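PDB 2FSR: acetyltransferase from Agrobacterium tumefaciens, which probably transfers an acetyl group from acetyl-CoA to an acceptor substrate, as GNAT-family acetyltransferases do. Local coordinates for residues Arg38-Ala43 and Ala87-Leu92; Phe110-Leu115 and Thr148-Val153. All coordinates share one frame; numbering follows the deposited sequence.

Contact 1 (Arg38-Ala43 and Ala87-Leu92)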
# COMPACT_ATOMS: atom_id res chain seq x y z
N ARG A 38 -7.10 -7.35 -2.71
CA ARG A 38 -8.20 -7.13 -3.65
C ARG A 38 -8.69 -5.67 -3.68
O ARG A 38 -8.32 -4.86 -2.84
CB ARG A 38 -9.38 -8.08 -3.38
CG ARG A 38 -9.76 -8.17 -1.92
CD ARG A 38 -10.91 -7.29 -1.59
NE ARG A 38 -11.22 -7.29 -0.16
CZ ARG A 38 -11.77 -6.26 0.46
NH1 ARG A 38 -12.12 -5.18 -0.23
NH2 ARG A 38 -11.98 -6.32 1.77
N PRO A 39 -9.48 -5.33 -4.71
CA PRO A 39 -9.90 -3.93 -4.81
C PRO A 39 -10.72 -3.40 -3.64
O PRO A 39 -11.50 -4.11 -3.01
CB PRO A 39 -10.73 -3.90 -6.10
CG PRO A 39 -10.29 -5.15 -6.87
CD PRO A 39 -9.99 -6.17 -5.81
N LEU A 40 -10.54 -2.11 -3.38
CA LEU A 40 -11.32 -1.39 -2.39
C LEU A 40 -12.80 -1.42 -2.73
O LEU A 40 -13.19 -1.40 -3.91
CB LEU A 40 -10.86 0.07 -2.32
CG LEU A 40 -9.77 0.41 -1.31
CD1 LEU A 40 -8.42 -0.27 -1.67
CD2 LEU A 40 -9.58 1.93 -1.14
N ALA A 41 -13.62 -1.46 -1.68
CA ALA A 41 -15.07 -1.37 -1.80
C ALA A 41 -15.61 -0.49 -0.69
O ALA A 41 -14.96 -0.33 0.34
CB ALA A 41 -15.72 -2.76 -1.73
N MSE A 42 -16.80 0.07 -0.87
CA MSE A 42 -17.35 0.93 0.17
C MSE A 42 -17.50 0.23 1.51
O MSE A 42 -17.37 0.89 2.55
CB MSE A 42 -18.70 1.53 -0.23
CG MSE A 42 -18.60 2.75 -1.04
SE MSE A 42 -17.40 4.10 -0.29
CE MSE A 42 -18.42 4.77 1.10
N ALA A 43 -17.79 -1.08 1.48
CA ALA A 43 -17.93 -1.86 2.72
C ALA A 43 -16.67 -1.79 3.58
O ALA A 43 -16.74 -2.08 4.79
CB ALA A 43 -18.27 -3.31 2.42
N ALA A 87 -3.97 1.00 -4.24
CA ALA A 87 -4.11 0.20 -3.01
C ALA A 87 -4.95 -1.03 -3.24
O ALA A 87 -5.84 -1.05 -4.12
CB ALA A 87 -4.75 1.04 -1.92
N LEU A 88 -4.67 -2.05 -2.43
CA LEU A 88 -5.51 -3.24 -2.37
C LEU A 88 -5.76 -3.52 -0.89
O LEU A 88 -4.88 -3.29 -0.03
CB LEU A 88 -4.80 -4.44 -3.00
CG LEU A 88 -4.48 -4.30 -4.50
CD1 LEU A 88 -3.48 -5.37 -4.97
CD2 LEU A 88 -5.76 -4.32 -5.32
N MSE A 89 -6.98 -3.97 -0.57
CA MSE A 89 -7.27 -4.37 0.79
C MSE A 89 -6.71 -5.76 1.01
O MSE A 89 -6.73 -6.59 0.10
CB MSE A 89 -8.77 -4.36 1.06
CG MSE A 89 -9.47 -2.99 0.88
SE MSE A 89 -8.62 -1.47 1.73
CE MSE A 89 -8.81 -2.02 3.59
N ILE A 90 -6.24 -6.01 2.23
CA ILE A 90 -5.67 -7.31 2.60
C ILE A 90 -6.72 -8.14 3.31
O ILE A 90 -7.18 -7.75 4.40
CB ILE A 90 -4.44 -7.16 3.54
CG1 ILE A 90 -3.38 -6.21 2.94
CG2 ILE A 90 -3.86 -8.53 3.88
CD1 ILE A 90 -2.22 -5.89 3.90
N ASP A 91 -7.09 -9.26 2.70
CA ASP A 91 -8.00 -10.23 3.34
C ASP A 91 -7.25 -11.51 3.69
O ASP A 91 -6.33 -11.91 2.99
CB ASP A 91 -9.17 -10.59 2.42
CG ASP A 91 -10.18 -9.46 2.22
OD1 ASP A 91 -10.11 -8.41 2.90
OD2 ASP A 91 -11.07 -9.66 1.35
N LEU A 92 -7.65 -12.15 4.79
CA LEU A 92 -7.06 -13.44 5.16
C LEU A 92 -7.64 -14.55 4.28
O LEU A 92 -8.85 -14.80 4.28
CB LEU A 92 -7.32 -13.75 6.63
CG LEU A 92 -6.48 -13.04 7.68
CD1 LEU A 92 -7.04 -13.33 9.07
CD2 LEU A 92 -5.01 -13.44 7.61
O HOH W 1 -8.46 -0.85 -5.13
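The carbonyl oxygen of Arg38 is held by two neighbours on strand 87-92: Met89 N donates a 2.8 Å hydrogen bond to Arg38 O, and the CA-H of Leu88 adds a weaker contact. Arg38 N bonds in return to Met89 O at 2.9 Å, which makes Arg38 and Met89 a hydrogen-bonded antiparallel pair. The arginine side chain reaches over Met89 to Asp91. With CG set between its own N and carbonyl carbon (chi1 47°) and a further bend at chi2, it grips Asp91 side-on. Arg38 NE reaches Asp91 OD2 at 2.8 Å, from above the carboxylate plane, while NH2 meets the syn lone pair of OD1 at 3.0 Å; the two flat groups are 54° apart. One face of the guanidinium rests on selenomethionine Met89, whose CB lies 3.6 Å above its centre. NH1 bonds to Pro39 O and forms a salt bridge with Asp44, so two acids and a carbonyl fix the group's rotation and probably stabilise its charge. Beyond Pro39, Leu40 CD1 packs against Met89 SE at 3.6 Å and against Ala87 CB. Water 1 bridges Leu40 N and Ala87 O, an oxygen also bonded by Trp80 NE1. Here strand 35-38 of the antiparallel GNAT sheet leaves strand 87-92 and the chain turns towards helix 45-53.

Contact 2 (Phe110-Leu115 and Thr148-Val153)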
# COMPACT_ATOMS: atom_id res chain seq x y z
N PHE A 110 3.27 12.68 -3.83
CA PHE A 110 4.34 11.68 -3.69
C PHE A 110 5.47 11.93 -4.69
O PHE A 110 5.28 11.74 -5.89
CB PHE A 110 3.77 10.27 -3.92
CG PHE A 110 2.85 9.84 -2.84
CD1 PHE A 110 3.31 9.08 -1.76
CD2 PHE A 110 1.50 10.21 -2.87
CE1 PHE A 110 2.44 8.70 -0.73
CE2 PHE A 110 0.62 9.83 -1.83
CZ PHE A 110 1.09 9.07 -0.78
N PRO A 111 6.64 12.39 -4.20
CA PRO A 111 7.73 12.69 -5.15
C PRO A 111 8.20 11.51 -6.02
O PRO A 111 8.67 11.73 -7.13
CB PRO A 111 8.87 13.18 -4.24
CG PRO A 111 8.17 13.68 -3.01
CD PRO A 111 6.98 12.79 -2.82
N GLU A 112 8.08 10.29 -5.49
CA GLU A 112 8.34 9.07 -6.24
C GLU A 112 7.24 8.05 -5.92
O GLU A 112 6.55 8.20 -4.89
CB GLU A 112 9.70 8.50 -5.84
CG GLU A 112 10.87 9.41 -6.28
CD GLU A 112 12.24 8.77 -6.03
OE1 GLU A 112 12.78 8.97 -4.93
OE2 GLU A 112 12.73 8.06 -6.94
N LYS A 113 7.09 7.05 -6.79
CA LYS A 113 6.11 5.96 -6.56
C LYS A 113 6.45 5.25 -5.26
O LYS A 113 7.59 4.86 -5.05
CB LYS A 113 6.03 4.99 -7.74
CG LYS A 113 5.48 5.64 -9.01
CD LYS A 113 5.32 4.62 -10.13
CE LYS A 113 4.84 5.26 -11.42
NZ LYS A 113 3.46 5.82 -11.35
N GLU A 114 5.46 5.11 -4.39
CA GLU A 114 5.68 4.80 -2.97
C GLU A 114 4.84 3.62 -2.50
O GLU A 114 3.61 3.61 -2.69
CB GLU A 114 5.41 6.03 -2.09
CG GLU A 114 5.99 5.91 -0.67
CD GLU A 114 4.97 5.62 0.38
OE1 GLU A 114 3.77 5.43 0.04
OE2 GLU A 114 5.37 5.65 1.56
N LEU A 115 5.49 2.65 -1.88
CA LEU A 115 4.85 1.46 -1.32
C LEU A 115 4.52 1.70 0.16
O LEU A 115 5.40 2.07 0.95
CB LEU A 115 5.80 0.26 -1.45
CG LEU A 115 5.33 -1.13 -0.98
CD1 LEU A 115 4.22 -1.67 -1.86
CD2 LEU A 115 6.51 -2.12 -0.97
N THR A 148 12.17 1.90 -10.06
CA THR A 148 12.46 2.01 -8.62
C THR A 148 11.15 2.08 -7.86
O THR A 148 10.08 2.21 -8.46
CB THR A 148 13.36 3.25 -8.28
OG1 THR A 148 13.82 3.16 -6.92
CG2 THR A 148 12.61 4.57 -8.47
N LEU A 149 11.24 2.01 -6.54
CA LEU A 149 10.08 2.12 -5.65
C LEU A 149 10.62 2.56 -4.28
O LEU A 149 11.74 2.18 -3.90
CB LEU A 149 9.41 0.76 -5.56
CG LEU A 149 8.02 0.61 -5.00
CD1 LEU A 149 6.95 1.47 -5.73
CD2 LEU A 149 7.65 -0.88 -5.07
N VAL A 150 9.86 3.38 -3.56
CA VAL A 150 10.30 3.87 -2.23
C VAL A 150 9.22 3.65 -1.18
O VAL A 150 8.09 3.35 -1.51
CB VAL A 150 10.70 5.37 -2.23
CG1 VAL A 150 11.84 5.63 -3.22
CG2 VAL A 150 9.51 6.23 -2.57
N SER A 151 9.59 3.80 0.08
CA SER A 151 8.62 3.97 1.17
C SER A 151 9.03 5.16 2.02
O SER A 151 10.20 5.27 2.41
CB SER A 151 8.55 2.72 2.05
OG SER A 151 8.02 1.61 1.38
N TYR A 152 8.08 6.05 2.33
CA TYR A 152 8.32 7.18 3.26
C TYR A 152 7.96 6.71 4.66
O TYR A 152 6.82 6.27 4.89
CB TYR A 152 7.50 8.43 2.87
CG TYR A 152 7.80 8.85 1.43
CD1 TYR A 152 9.10 9.13 1.03
CD2 TYR A 152 6.79 8.94 0.48
CE1 TYR A 152 9.39 9.49 -0.28
CE2 TYR A 152 7.07 9.31 -0.84
CZ TYR A 152 8.37 9.57 -1.21
OH TYR A 152 8.68 9.91 -2.50
N VAL A 153 8.92 6.79 5.57
CA VAL A 153 8.74 6.26 6.94
C VAL A 153 9.24 7.29 7.95
O VAL A 153 10.34 7.80 7.82
CB VAL A 153 9.54 4.92 7.12
CG1 VAL A 153 9.38 4.35 8.54
CG2 VAL A 153 9.14 3.88 6.09
O HOH W 2 11.25 9.77 -2.91
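Val150 uses both its backbone polar groups on the chain flanking Glu114: its N donates to Lys113 O at 3.1 Å, and its O accepts a nearly linear bond from Leu115 N at 2.7 Å. The CA-H of Glu114 leans on the same Val150 O. This is the pattern of a single parallel bridge.

Side chains continue the pairing where backbone bonds stop. Glu114, CG anti to its N (chi1 -164°) and bent at chi2, lays its carboxylate along strand 149-153 and offers the anti lone pair of OE2 to Tyr152 N at 2.8 Å; OE1 is bound by Asn105 ND2. Ser151 OG donates to Leu115 O at 2.7 Å and is also hydrogen-bonded to Tyr187 OH. Such limited pairing is characteristic of the GNAT fold, in which the fourth and fifth core strands run parallel, meet at one end and splay apart; in relatives acetyl-CoA enters the resulting V.

At the loop, Tyr152 OH accepts a bent bond from Glu112 N (3.1 Å, 140°) and donates to water 2, which in turn donates to Glu112 OE1. That carboxylate oxygen also pairs with Arg186.

Apolar contacts gather round the tyrosine. Phe110 CD1 stands at the ring's edge, 3.9 Å from Tyr152 CE2, Pro111 CD approaches the hydroxyl end, and Glu114 CG lies against Tyr152 CD2, its carboxylate plane only 11° from that of the ring. On the other side of the bridge, Leu149 CG packs with Leu115 CB at 4.2 Å, both leucines lying against helix 128-143, while the CD1 methyl of Leu149 lies against the Lys113 carbonyl.

How the contacts relate
From the N terminus, strand 35-38 leads into contact 1, which closes a long excursion through helices 45-53 and 66-83 by bringing Arg38-Ala43 against strand 87-92. The chain then crosses the antiparallel sheet through strand 97-105 to the loop 110-113 and the start of strand 114-119, where contact 2 opens. It closes a second loop, a beta-alpha-beta crossover through helix 128-143, and joins the five-stranded sheet to the smaller one containing strand 183-187. The two loops follow in series, neither nested nor crossed. The contacts' centres lie about 21 Å apart, on opposite sides of the chain's centre: contact 1 joins strand 35-38 and its following loop to strand 87-92, contact 2 joins strands 114-119 and 149-153.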